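Local coordinates for protein FAD-dependent oxidoreductase (Actinomadura kijaniata, PDB 3M9V) that probably acts as a flavin-dependent oxidoreductase of the acyl-CoA dehydrogenase family on a dTDP-linked sugar during the biosynthesis of D-kijanose, at residues A[76-79]-A[83-86]; A[109-114]-A[257-262]; A[323-326]-A[331-334]; A[335-340]-A[386-391]; A[339-344]-A[392-397]. All blocks are in the same frame, centred on the assembly; numbering follows the deposited sequence.

Contact 1 of 5, residues A[76-79]-A[83-86]; sequences LGVD and DVAV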
# COMPACT_ATOMS: atom_id res chain seq x y z
N LEU A 76 -36.15 12.63 20.92
CA LEU A 76 -35.60 13.76 20.17
C LEU A 76 -35.93 13.68 18.70
O LEU A 76 -35.75 14.66 18.01
CB LEU A 76 -34.08 13.83 20.23
CG LEU A 76 -33.37 14.23 21.51
CD1 LEU A 76 -31.93 14.54 21.08
CD2 LEU A 76 -34.07 15.46 22.07
N GLY A 77 -36.33 12.52 18.18
CA GLY A 77 -36.63 12.45 16.76
C GLY A 77 -35.43 12.48 15.80
O GLY A 77 -35.61 12.79 14.63
N VAL A 78 -34.22 12.15 16.26
CA VAL A 78 -33.11 11.98 15.32
C VAL A 78 -33.48 10.85 14.36
O VAL A 78 -33.80 9.74 14.77
CB VAL A 78 -31.76 11.70 16.00
CG1 VAL A 78 -30.66 11.48 14.95
CG2 VAL A 78 -31.42 12.89 16.90
N ASP A 79 -33.50 11.14 13.07
CA ASP A 79 -33.88 10.09 12.14
C ASP A 79 -32.92 9.97 10.96
O ASP A 79 -33.20 9.14 10.10
CB ASP A 79 -35.30 10.32 11.63
CG ASP A 79 -35.38 11.54 10.74
OD1 ASP A 79 -34.47 12.40 10.72
OD2 ASP A 79 -36.39 11.65 10.04
N ASP A 83 -26.66 11.77 10.91
CA ASP A 83 -26.45 12.44 12.18
C ASP A 83 -26.12 11.50 13.32
O ASP A 83 -25.41 11.94 14.24
CB ASP A 83 -27.66 13.28 12.61
CG ASP A 83 -27.80 14.52 11.75
OD1 ASP A 83 -26.86 14.79 10.98
OD2 ASP A 83 -28.82 15.22 11.85
N VAL A 84 -26.64 10.28 13.29
CA VAL A 84 -26.27 9.32 14.31
C VAL A 84 -24.77 9.06 14.19
O VAL A 84 -24.06 8.97 15.20
CB VAL A 84 -27.03 7.98 14.14
CG1 VAL A 84 -26.48 6.93 15.11
CG2 VAL A 84 -28.53 8.17 14.38
N ALA A 85 -24.25 8.94 12.97
CA ALA A 85 -22.80 8.67 12.84
C ALA A 85 -22.00 9.89 13.34
O ALA A 85 -20.92 9.73 13.92
CB ALA A 85 -22.44 8.33 11.39
N VAL A 86 -22.51 11.10 13.16
CA VAL A 86 -21.75 12.29 13.61
C VAL A 86 -21.68 12.28 15.13
O VAL A 86 -20.64 12.56 15.73
CB VAL A 86 -22.39 13.59 13.14
CG1 VAL A 86 -21.70 14.82 13.81
CG2 VAL A 86 -22.25 13.71 11.60
O HOH W 1 -31.57 13.22 12.18
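With chi1 of Val78 at 178°, its CG1 stands opposite the backbone N and reaches out toward helix 81-94, while Val84 of that helix (chi1 172°) has CG2 as the branch beside its own backbone N, directed back at the loop. The two methyls meet: Val78 CG1 lies 4.0 Å from Val84 CG2, and the two side chains cross obliquely. The same Val78 CG1 also rests 4.2 Å from Asp83 CB, which places one methyl group against two consecutive residues of the helix. The contact is small and buried, and no direct hydrogen bond spans it. It belongs to the helical N-terminal domain of the acyl-CoA dehydrogenase fold, where the loop after helix 53-61 turns back on the first turns of the helix it leads into. A polar link runs alongside the apolar one: water 1 accepts from Asp79 N at 3.0 Å and donates weakly to Asp83 OD2 at 3.4 Å. The carboxylate of Asp83 is turned mainly to other partners, since OD1 accepts from Val20 N and OD2 bonds to Thr21 OG1, which ties the N-terminal stretch of the chain to the same helix. Val78 also packs on Ala23 and Leu27 of helix 22-32, and Val84 on Thr68 and Ser262.

Contact 2 of 5, residues A[109-114]-A[257-262]; sequences GLTLGY and TVSSVS. With TYD (thymidine-5'-diphosphate), chain B.
Thr111 CG2 meets Val258 CG1 at 3.7 Å and lies equally near Ser259 OG, while Leu110 CB adds an apolar touch on the same Val258 methyl. The contact joins helix 96-118 to helix 253-260 beside thymidine-5'-diphosphate, which Thr111, Tyr114, Val258 and Ser259 all touch. With CG turned opposite its backbone N (chi1 178°), Tyr114 lays one ring face against the thymine, whose N3 is 3.4 Å from Tyr114 CD1 and displaced toward the rim. Val258 CG1 approaches the base at TYD O2, 3.8 Å away. Thr111 covers the sugar, its CB 3.5 Å from TYD C1'. Ser259 OG is 2.7 Å from TYD O2A on the alpha-phosphate, but Gly255 O competes for its one proton. Glu115 and Gln256 also hydrogen-bond the nucleotide. Were Tyr114 an alanine, one side of the thymine would probably be uncovered and the base freer to tilt. Water 2 lies 2.6 Å from Thr111 OG1 and donates to Ser259 OG at 3.3 Å, bridging the helices. Farther out, Val258 rests on Met336, and Leu110 on Leu81. Within these two segments, aromatic and apolar surface faces base and sugar, and a hydroxyl lies within bonding distance of the alpha-phosphate, consistent with a pocket that recognises the dTDP portion of a nucleotide sugar.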
# COMPACT_ATOMS: atom_id res chain seq x y z
N GLY A 109 -33.35 2.35 17.91
CA GLY A 109 -34.36 3.42 17.83
C GLY A 109 -34.92 3.58 16.43
O GLY A 109 -36.14 3.71 16.21
N LEU A 110 -34.02 3.54 15.45
CA LEU A 110 -34.37 3.67 14.04
C LEU A 110 -35.08 2.45 13.47
O LEU A 110 -36.02 2.62 12.70
CB LEU A 110 -33.12 3.93 13.19
CG LEU A 110 -32.29 5.17 13.55
CD1 LEU A 110 -31.01 5.19 12.67
CD2 LEU A 110 -33.14 6.44 13.31
N THR A 111 -34.67 1.23 13.80
CA THR A 111 -35.40 0.13 13.16
C THR A 111 -36.73 -0.15 13.88
O THR A 111 -37.67 -0.63 13.25
CB THR A 111 -34.54 -1.14 13.10
OG1 THR A 111 -34.08 -1.43 14.42
CG2 THR A 111 -33.32 -0.92 12.24
N LEU A 112 -36.81 0.14 15.18
CA LEU A 112 -38.09 -0.01 15.88
C LEU A 112 -39.05 1.06 15.39
O LEU A 112 -40.23 0.76 15.27
CB LEU A 112 -37.99 0.04 17.40
CG LEU A 112 -37.48 -1.27 18.01
CD1 LEU A 112 -37.35 -1.08 19.52
CD2 LEU A 112 -38.31 -2.50 17.60
N GLY A 113 -38.55 2.27 15.15
CA GLY A 113 -39.34 3.34 14.56
C GLY A 113 -39.94 2.98 13.21
O GLY A 113 -41.01 3.44 12.81
N TYR A 114 -39.26 2.12 12.47
CA TYR A 114 -39.81 1.67 11.21
C TYR A 114 -40.84 0.56 11.41
O TYR A 114 -41.80 0.43 10.64
CB TYR A 114 -38.65 1.14 10.37
CG TYR A 114 -39.06 0.59 9.02
CD1 TYR A 114 -38.89 1.35 7.87
CD2 TYR A 114 -39.61 -0.68 8.92
CE1 TYR A 114 -39.25 0.84 6.63
CE2 TYR A 114 -39.99 -1.20 7.69
CZ TYR A 114 -39.82 -0.42 6.56
OH TYR A 114 -40.18 -0.92 5.34
N THR A 257 -28.81 -2.76 6.77
CA THR A 257 -27.97 -1.59 6.56
C THR A 257 -28.29 -0.56 7.62
O THR A 257 -27.41 -0.01 8.30
CB THR A 257 -28.15 -1.05 5.12
OG1 THR A 257 -27.68 -2.04 4.20
CG2 THR A 257 -27.33 0.23 4.95
N VAL A 258 -29.58 -0.26 7.77
CA VAL A 258 -30.02 0.68 8.78
C VAL A 258 -29.46 0.25 10.14
O VAL A 258 -28.96 1.08 10.92
CB VAL A 258 -31.57 0.85 8.78
CG1 VAL A 258 -32.02 1.69 9.97
CG2 VAL A 258 -32.06 1.55 7.49
N SER A 259 -29.53 -1.04 10.44
CA SER A 259 -29.01 -1.56 11.69
C SER A 259 -27.53 -1.33 11.98
O SER A 259 -27.16 -1.36 13.15
CB SER A 259 -29.16 -3.09 11.73
OG SER A 259 -30.54 -3.35 11.88
N SER A 260 -26.68 -1.19 10.95
CA SER A 260 -25.25 -1.26 11.20
C SER A 260 -24.40 -0.16 10.60
O SER A 260 -23.27 0.06 11.05
CB SER A 260 -24.68 -2.57 10.63
OG SER A 260 -25.07 -3.61 11.50
N VAL A 261 -24.91 0.53 9.59
CA VAL A 261 -24.08 1.44 8.79
C VAL A 261 -23.54 2.65 9.56
O VAL A 261 -22.43 3.15 9.28
CB VAL A 261 -24.77 1.85 7.45
CG1 VAL A 261 -25.88 2.86 7.71
CG2 VAL A 261 -23.68 2.47 6.55
N SER A 262 -24.28 3.08 10.58
CA SER A 262 -23.84 4.26 11.30
C SER A 262 -22.62 4.02 12.20
O SER A 262 -21.90 4.94 12.64
CB SER A 262 -25.06 4.99 11.91
OG SER A 262 -25.50 4.36 13.10
PA TYD B . -32.12 -6.50 11.12
O1A TYD B . -32.41 -7.30 12.38
O2A TYD B . -30.75 -5.89 10.89
O3A TYD B . -32.53 -7.38 9.84
PB TYD B . -32.62 -8.97 10.04
O1B TYD B . -31.43 -9.29 10.93
O2B TYD B . -32.44 -9.39 8.59
O3B TYD B . -34.00 -9.15 10.64
O5' TYD B . -33.25 -5.39 10.85
C5' TYD B . -34.61 -5.71 10.57
C4' TYD B . -35.23 -4.39 11.02
O4' TYD B . -34.90 -3.34 10.12
C3' TYD B . -36.75 -4.40 11.13
O3' TYD B . -36.93 -4.25 12.54
C2' TYD B . -37.19 -3.09 10.50
C1' TYD B . -35.92 -2.34 10.09
N1 TYD B . -36.04 -1.85 8.71
C2 TYD B . -35.79 -0.57 8.42
O2 TYD B . -35.45 0.21 9.34
N3 TYD B . -35.91 -0.14 7.14
C4 TYD B . -36.27 -0.99 6.15
O4 TYD B . -36.37 -0.56 4.98
C5 TYD B . -36.54 -2.31 6.44
C5M TYD B . -36.96 -3.33 5.41
C6 TYD B . -36.41 -2.72 7.76
O HOH W 2 -31.74 -2.52 14.81

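Contact 3 of 5, residues A[323-326]-A[331-334]; sequences ADLS and ERGR. With TYD (thymidine-5'-diphosphate), chain B.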
# COMPACT_ATOMS: atom_id res chain seq x y z
N ALA A 323 -35.23 6.73 3.06
CA ALA A 323 -36.45 7.51 3.05
C ALA A 323 -37.34 7.19 1.85
O ALA A 323 -38.49 7.59 1.85
CB ALA A 323 -36.16 8.98 3.06
N ASP A 324 -36.84 6.52 0.81
CA ASP A 324 -37.68 6.37 -0.37
C ASP A 324 -38.22 4.96 -0.48
O ASP A 324 -37.50 4.00 -0.75
CB ASP A 324 -36.93 6.77 -1.63
CG ASP A 324 -37.70 6.45 -2.90
OD1 ASP A 324 -38.92 6.17 -2.87
OD2 ASP A 324 -37.06 6.46 -3.96
N LEU A 325 -39.52 4.83 -0.23
CA LEU A 325 -40.14 3.53 -0.13
C LEU A 325 -40.98 3.33 -1.39
O LEU A 325 -41.85 2.46 -1.43
CB LEU A 325 -41.08 3.49 1.08
CG LEU A 325 -40.45 3.70 2.46
CD1 LEU A 325 -41.53 3.63 3.54
CD2 LEU A 325 -39.36 2.67 2.72
N SER A 326 -40.74 4.14 -2.42
CA SER A 326 -41.73 4.17 -3.48
C SER A 326 -41.36 3.31 -4.68
O SER A 326 -41.80 3.59 -5.79
CB SER A 326 -41.96 5.61 -3.95
OG SER A 326 -40.90 6.00 -4.80
N GLU A 331 -34.26 -3.95 -5.24
CA GLU A 331 -33.23 -3.02 -5.71
C GLU A 331 -32.82 -2.04 -4.60
O GLU A 331 -31.64 -1.70 -4.45
CB GLU A 331 -33.74 -2.26 -6.94
CG GLU A 331 -32.70 -1.81 -7.96
CD GLU A 331 -31.51 -2.75 -8.10
OE1 GLU A 331 -31.67 -3.98 -8.28
OE2 GLU A 331 -30.37 -2.25 -8.01
N ARG A 332 -33.79 -1.58 -3.81
CA ARG A 332 -33.49 -0.64 -2.73
C ARG A 332 -32.50 -1.22 -1.71
O ARG A 332 -31.55 -0.52 -1.32
CB ARG A 332 -34.77 -0.23 -2.02
CG ARG A 332 -34.54 0.49 -0.71
CD ARG A 332 -35.87 1.10 -0.29
NE ARG A 332 -35.86 1.85 0.96
CZ ARG A 332 -36.05 1.30 2.16
NH1 ARG A 332 -36.08 2.08 3.23
NH2 ARG A 332 -36.22 -0.01 2.31
N GLY A 333 -32.71 -2.47 -1.31
CA GLY A 333 -31.89 -3.21 -0.35
C GLY A 333 -30.53 -3.56 -0.91
O GLY A 333 -29.52 -3.46 -0.22
N ARG A 334 -30.44 -3.95 -2.18
CA ARG A 334 -29.13 -4.18 -2.80
C ARG A 334 -28.35 -2.86 -2.85
O ARG A 334 -27.16 -2.82 -2.56
CB ARG A 334 -29.27 -4.78 -4.20
CG ARG A 334 -29.64 -6.27 -4.20
CD ARG A 334 -29.58 -6.84 -5.60
NE ARG A 334 -30.65 -6.26 -6.40
CZ ARG A 334 -31.81 -6.88 -6.62
NH1 ARG A 334 -32.02 -8.08 -6.10
NH2 ARG A 334 -32.75 -6.31 -7.36
PA TYD B . -32.12 -6.50 11.12
O1A TYD B . -32.41 -7.30 12.38
O2A TYD B . -30.75 -5.89 10.89
O3A TYD B . -32.53 -7.38 9.84
PB TYD B . -32.62 -8.97 10.04
O1B TYD B . -31.43 -9.29 10.93
O2B TYD B . -32.44 -9.39 8.59
O3B TYD B . -34.00 -9.15 10.64
O5' TYD B . -33.25 -5.39 10.85
C5' TYD B . -34.61 -5.71 10.57
C4' TYD B . -35.23 -4.39 11.02
O4' TYD B . -34.90 -3.34 10.12
C3' TYD B . -36.75 -4.40 11.13
O3' TYD B . -36.93 -4.25 12.54
C2' TYD B . -37.19 -3.09 10.50
C1' TYD B . -35.92 -2.34 10.09
N1 TYD B . -36.04 -1.85 8.71
C2 TYD B . -35.79 -0.57 8.42
O2 TYD B . -35.45 0.21 9.34
N3 TYD B . -35.91 -0.14 7.14
C4 TYD B . -36.27 -0.99 6.15
O4 TYD B . -36.37 -0.56 4.98
C5 TYD B . -36.54 -2.31 6.44
C5M TYD B . -36.96 -3.33 5.41
C6 TYD B . -36.41 -2.72 7.76
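The guanidinium of Arg332 carries Leu325 CD2 over one face, 3.4 Å above its plane and shifted toward the NH1 corner, and presents an edge to the thymine of thymidine-5'-diphosphate. There TYD O4 lies near the plane and is gripped twice: by NH2 at 2.7 Å and a fairly straight 161°, and by NH1 weakly at 3.2 Å. An extended chain from CG to NE carries the group this far from helix 329-362, with CG opposite the backbone N (chi1 167°). Asp324 O comes in obliquely, 3.2 Å from Arg332 NE. Leu321 O accepts from NE and Ser322 O from NH1, and these two carbonyls at the end of helix 291-323 should fix the rotation of the guanidinium. The exposed loop 323-326 is shaped by an Asx turn: Asp324 OD1 accepts from Ser326 N at 2.8 Å, and from Ser326 OG through its syn lone pair. On the helix, Arg334 NE and NH2 both hold Glu331 OE1, side-on, in a salt bridge, and Arg334 NH1 pairs with Asp250. Arg332 belongs to the dTDP site and meets the thymine at O4 from the start of helix 329-362, just after the inter-helix loop of the C-terminal helical domain, consistent with recognition of the base.

Contact 4 of 5, residues A[335-340]-A[386-391]; sequences QMMRHF and MQPYAY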
# COMPACT_ATOMS: atom_id res chain seq x y z
N GLN A 335 -29.01 -1.75 -3.17
CA GLN A 335 -28.25 -0.52 -3.29
C GLN A 335 -27.77 -0.06 -1.92
O GLN A 335 -26.65 0.39 -1.79
CB GLN A 335 -29.11 0.54 -3.97
CG GLN A 335 -29.07 0.26 -5.46
CD GLN A 335 -29.73 1.36 -6.26
OE1 GLN A 335 -29.60 2.55 -5.97
NE2 GLN A 335 -30.43 0.94 -7.31
N MET A 336 -28.62 -0.17 -0.90
CA MET A 336 -28.21 0.27 0.43
C MET A 336 -27.01 -0.54 0.92
O MET A 336 -26.03 0.03 1.38
CB MET A 336 -29.38 0.22 1.39
CG MET A 336 -30.42 1.30 1.08
SD MET A 336 -31.81 1.27 2.24
CE MET A 336 -31.03 1.79 3.77
N MET A 337 -27.06 -1.85 0.72
CA MET A 337 -25.99 -2.72 1.17
C MET A 337 -24.67 -2.53 0.41
O MET A 337 -23.56 -2.60 0.94
CB MET A 337 -26.47 -4.17 1.17
CG MET A 337 -25.43 -5.13 1.72
SD MET A 337 -25.09 -4.90 3.49
CE MET A 337 -26.62 -5.11 4.38
N ARG A 338 -24.78 -2.25 -0.88
CA ARG A 338 -23.62 -1.95 -1.71
C ARG A 338 -22.95 -0.64 -1.27
O ARG A 338 -21.74 -0.61 -1.12
CB ARG A 338 -24.07 -1.83 -3.17
CG ARG A 338 -22.90 -1.46 -4.11
CD ARG A 338 -22.16 -2.72 -4.52
NE ARG A 338 -21.30 -2.63 -5.71
CZ ARG A 338 -21.71 -2.80 -6.96
NH1 ARG A 338 -22.99 -3.02 -7.22
NH2 ARG A 338 -20.85 -2.73 -7.96
N HIS A 339 -23.69 0.45 -1.08
CA HIS A 339 -23.09 1.63 -0.46
C HIS A 339 -22.41 1.31 0.87
O HIS A 339 -21.28 1.75 1.05
CB HIS A 339 -24.08 2.75 -0.17
CG HIS A 339 -24.50 3.52 -1.39
ND1 HIS A 339 -23.76 4.55 -1.91
CD2 HIS A 339 -25.59 3.39 -2.19
CE1 HIS A 339 -24.39 5.07 -2.96
NE2 HIS A 339 -25.49 4.36 -3.16
N PHE A 340 -23.09 0.59 1.77
CA PHE A 340 -22.57 0.19 3.08
C PHE A 340 -21.27 -0.59 2.88
O PHE A 340 -20.22 -0.26 3.45
CB PHE A 340 -23.62 -0.63 3.86
CG PHE A 340 -23.23 -1.08 5.25
CD1 PHE A 340 -22.14 -0.57 5.94
CD2 PHE A 340 -23.99 -2.08 5.87
CE1 PHE A 340 -21.82 -1.01 7.25
CE2 PHE A 340 -23.65 -2.58 7.14
CZ PHE A 340 -22.55 -2.03 7.84
N MET A 386 -16.68 -7.23 12.55
CA MET A 386 -18.12 -7.01 12.62
C MET A 386 -18.93 -7.37 11.36
O MET A 386 -18.63 -6.96 10.24
CB MET A 386 -18.39 -5.57 13.04
CG MET A 386 -17.93 -5.27 14.48
SD MET A 386 -18.32 -3.55 14.92
CE MET A 386 -18.04 -2.59 13.46
N GLN A 387 -19.96 -8.20 11.50
CA GLN A 387 -20.72 -8.60 10.33
C GLN A 387 -21.92 -7.66 10.34
O GLN A 387 -22.35 -7.24 11.41
CB GLN A 387 -21.14 -10.07 10.47
CG GLN A 387 -20.11 -11.10 9.95
CD GLN A 387 -19.74 -10.89 8.48
OE1 GLN A 387 -20.12 -9.87 7.89
NE2 GLN A 387 -19.01 -11.83 7.88
N PRO A 388 -22.46 -7.31 9.16
CA PRO A 388 -21.98 -7.71 7.85
C PRO A 388 -21.06 -6.67 7.20
O PRO A 388 -21.20 -5.49 7.50
CB PRO A 388 -23.29 -7.82 7.06
CG PRO A 388 -24.21 -6.81 7.70
CD PRO A 388 -23.71 -6.53 9.08
N TYR A 389 -20.13 -7.06 6.34
CA TYR A 389 -19.58 -8.41 6.30
C TYR A 389 -18.11 -8.27 6.68
O TYR A 389 -17.48 -7.25 6.39
CB TYR A 389 -19.66 -8.97 4.88
CG TYR A 389 -21.09 -9.11 4.40
CD1 TYR A 389 -21.99 -9.99 5.00
CD2 TYR A 389 -21.54 -8.32 3.35
CE1 TYR A 389 -23.32 -10.09 4.56
CE2 TYR A 389 -22.83 -8.42 2.90
CZ TYR A 389 -23.71 -9.28 3.50
OH TYR A 389 -24.98 -9.25 2.94
N ALA A 390 -17.55 -9.31 7.29
CA ALA A 390 -16.10 -9.35 7.45
C ALA A 390 -15.45 -9.46 6.07
O ALA A 390 -16.10 -9.90 5.12
CB ALA A 390 -15.72 -10.55 8.33
N TYR A 391 -14.17 -9.07 5.96
CA TYR A 391 -13.45 -8.94 4.70
C TYR A 391 -13.69 -10.08 3.71
O TYR A 391 -14.10 -9.85 2.57
CB TYR A 391 -11.94 -8.76 4.92
CG TYR A 391 -11.19 -8.70 3.63
CD1 TYR A 391 -11.28 -7.58 2.81
CD2 TYR A 391 -10.37 -9.74 3.22
CE1 TYR A 391 -10.60 -7.49 1.61
CE2 TYR A 391 -9.68 -9.66 2.01
CZ TYR A 391 -9.78 -8.53 1.22
OH TYR A 391 -9.15 -8.41 0.01
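A Met-aromatic contact between Met337 and Tyr389 is part of the packing where helix 329-362 meets the loop that carries Gln387, an FMN-binding residue of this protein, though no FMN is bound here. Met337 SD is 5.1 Å from the centre of the Tyr389 ring, 46° off the ring normal, and its nearest ring atom is Tyr389 CE2 at 4.2 Å. The terminal methyl of Met337 turns to Pro388 instead, CE lying 4.4 Å from CG. One helical turn along, Phe340 has CG opposite the backbone N (chi1 -178°), which carries its ring out to Pro388. Its CE2 is 4.3 Å from Pro388 CG, and its CZ is 3.7 Å from Pro388 O, which approaches the ring obliquely. The peptides before both Pro388 and Tyr389 are modelled as cis, but the local geometry of the loop is doubtful. Lys344 NZ also donates to Met386 O and Tyr389 O, while Met337 and Phe340 pack on helix 253-260 as well. Arg338 of the same helix salt-bridges Asp301 of the second subunit. The arrangement is loop-on-helix packing of the acyl-CoA dehydrogenase C-terminal domain, next to the dTDP pocket and including an FMN-binding residue.

Contact 5 of 5, residues A[339-344]-A[392-397]; sequences HFQCAK and VDAVDF
Gln341 and Phe397 meet at about a right angle, the amide plane turned 88° from the plane of the ring. It is the aliphatic part of the glutamine that does the touching: CG lies 4.0 Å from Phe397 CE2 and CB 4.1 Å from Phe397 CD2, an approach that is oblique to the ring. Phe397 brings its ring across to these methylenes by setting CG opposite the backbone N (chi1 173°). The bend of Gln341 at chi2 (-68°) carries its amide past the ring toward loop 386-391. There OE1 accepts from Tyr389 N and NE2 donates to Pro388 O, the two polar atoms of one peptide, modelled as cis, and this pair of bonds satisfies a buried amide and should fix its rotation. Ala394 CB fits alongside, 4.3 Å from Gln341 OE1. Within its own helix the glutamine sets NE2 3.4 Å above one face of the Phe340 ring. The Phe397 ring also meets that of Tyr389. Loss of the Phe397 ring to an alanine is likely to open a gap beside the Gln341 methylenes and deprive Tyr389 of its ring partner. Val395 packs on Ala298 of the second subunit, and Gln290 of the third subunit hydrogen-bonds Asp393 and Asp396. The contact is helix-on-helix packing of the C-terminal region of an acyl-CoA dehydrogenase fold, at a tetramer interface.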
# COMPACT_ATOMS: atom_id res chain seq x y z
N HIS A 339 -23.69 0.45 -1.08
CA HIS A 339 -23.09 1.63 -0.46
C HIS A 339 -22.41 1.31 0.87
O HIS A 339 -21.28 1.75 1.05
CB HIS A 339 -24.08 2.75 -0.17
CG HIS A 339 -24.50 3.52 -1.39
ND1 HIS A 339 -23.76 4.55 -1.91
CD2 HIS A 339 -25.59 3.39 -2.19
CE1 HIS A 339 -24.39 5.07 -2.96
NE2 HIS A 339 -25.49 4.36 -3.16
N PHE A 340 -23.09 0.59 1.77
CA PHE A 340 -22.57 0.19 3.08
C PHE A 340 -21.27 -0.59 2.88
O PHE A 340 -20.22 -0.26 3.45
CB PHE A 340 -23.62 -0.63 3.86
CG PHE A 340 -23.23 -1.08 5.25
CD1 PHE A 340 -22.14 -0.57 5.94
CD2 PHE A 340 -23.99 -2.08 5.87
CE1 PHE A 340 -21.82 -1.01 7.25
CE2 PHE A 340 -23.65 -2.58 7.14
CZ PHE A 340 -22.55 -2.03 7.84
N GLN A 341 -21.32 -1.67 2.11
CA GLN A 341 -20.13 -2.50 2.02
C GLN A 341 -18.91 -1.90 1.30
O GLN A 341 -17.76 -2.18 1.66
CB GLN A 341 -20.45 -3.92 1.53
CG GLN A 341 -21.55 -4.54 2.42
CD GLN A 341 -21.05 -4.81 3.84
OE1 GLN A 341 -19.93 -5.29 4.03
NE2 GLN A 341 -21.90 -4.54 4.84
N CYS A 342 -19.13 -1.11 0.25
CA CYS A 342 -18.03 -0.43 -0.43
C CYS A 342 -17.31 0.45 0.60
O CYS A 342 -16.09 0.43 0.69
CB CYS A 342 -18.58 0.50 -1.53
SG CYS A 342 -18.93 -0.50 -2.99
N ALA A 343 -18.09 1.23 1.34
CA ALA A 343 -17.54 2.17 2.33
C ALA A 343 -16.87 1.46 3.51
O ALA A 343 -15.83 1.89 4.00
CB ALA A 343 -18.60 3.15 2.85
N LYS A 344 -17.49 0.38 3.98
CA LYS A 344 -16.93 -0.41 5.08
C LYS A 344 -15.55 -0.98 4.79
O LYS A 344 -14.64 -0.92 5.61
CB LYS A 344 -17.88 -1.57 5.47
CG LYS A 344 -17.43 -2.31 6.73
CD LYS A 344 -18.37 -3.47 7.11
CE LYS A 344 -18.24 -3.90 8.58
NZ LYS A 344 -17.11 -4.85 8.59
N VAL A 392 -13.42 -11.30 4.13
CA VAL A 392 -13.61 -12.47 3.27
C VAL A 392 -15.01 -12.62 2.68
O VAL A 392 -15.17 -12.81 1.46
CB VAL A 392 -13.04 -13.75 3.91
CG1 VAL A 392 -13.35 -14.93 3.02
CG2 VAL A 392 -11.49 -13.60 4.05
N ASP A 393 -16.04 -12.45 3.51
CA ASP A 393 -17.41 -12.40 2.97
C ASP A 393 -17.77 -11.15 2.19
O ASP A 393 -18.58 -11.20 1.27
CB ASP A 393 -18.41 -12.54 4.12
CG ASP A 393 -18.20 -13.85 4.88
OD1 ASP A 393 -17.90 -14.87 4.24
OD2 ASP A 393 -18.32 -13.88 6.11
N ALA A 394 -17.22 -9.99 2.54
CA ALA A 394 -17.51 -8.79 1.78
C ALA A 394 -17.02 -8.99 0.34
O ALA A 394 -17.60 -8.45 -0.61
CB ALA A 394 -16.74 -7.57 2.38
N VAL A 395 -15.90 -9.68 0.16
CA VAL A 395 -15.38 -9.77 -1.20
C VAL A 395 -16.34 -10.64 -2.03
O VAL A 395 -16.62 -10.33 -3.19
CB VAL A 395 -13.95 -10.35 -1.18
CG1 VAL A 395 -13.63 -10.94 -2.53
CG2 VAL A 395 -12.93 -9.23 -0.72
N ASP A 396 -16.93 -11.68 -1.43
CA ASP A 396 -17.88 -12.50 -2.22
C ASP A 396 -19.13 -11.69 -2.55
O ASP A 396 -19.65 -11.81 -3.65
CB ASP A 396 -18.42 -13.72 -1.44
CG ASP A 396 -17.39 -14.80 -1.23
OD1 ASP A 396 -16.39 -14.86 -1.98
OD2 ASP A 396 -17.57 -15.56 -0.26
N PHE A 397 -19.63 -10.90 -1.60
CA PHE A 397 -20.79 -10.05 -1.84
C PHE A 397 -20.54 -9.02 -2.95
O PHE A 397 -21.31 -8.92 -3.93
CB PHE A 397 -21.21 -9.30 -0.56
CG PHE A 397 -22.30 -8.27 -0.78
CD1 PHE A 397 -23.61 -8.67 -1.02
CD2 PHE A 397 -22.01 -6.92 -0.80
CE1 PHE A 397 -24.60 -7.73 -1.26
CE2 PHE A 397 -22.99 -5.96 -1.05
CZ PHE A 397 -24.28 -6.37 -1.28

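Overall arrangement
Contacts 1 and 5 are buried packing, contacts 2 and 4 are partly covered, and contact 3 lies most at the surface, its loop side exposed although Arg332 is buried. Contacts 3, 4 and 5 follow one another along helix 329-362: its early turn reaches the thymine, the turns that follow pack on the loop with the FMN-binding residue, and the next meets helix 391-402. Contacts 4 and 5 share His339 and Phe340, and both touch the second subunit. Contact 2 is the hub, touching contacts 1, 4 and 5 and sharing the nucleotide with contact 3. Contacts 4 and 5 combine apolar packing with the Gln341 amide bonded to the loop peptide; contact 1 is methyl packing with a weak water link.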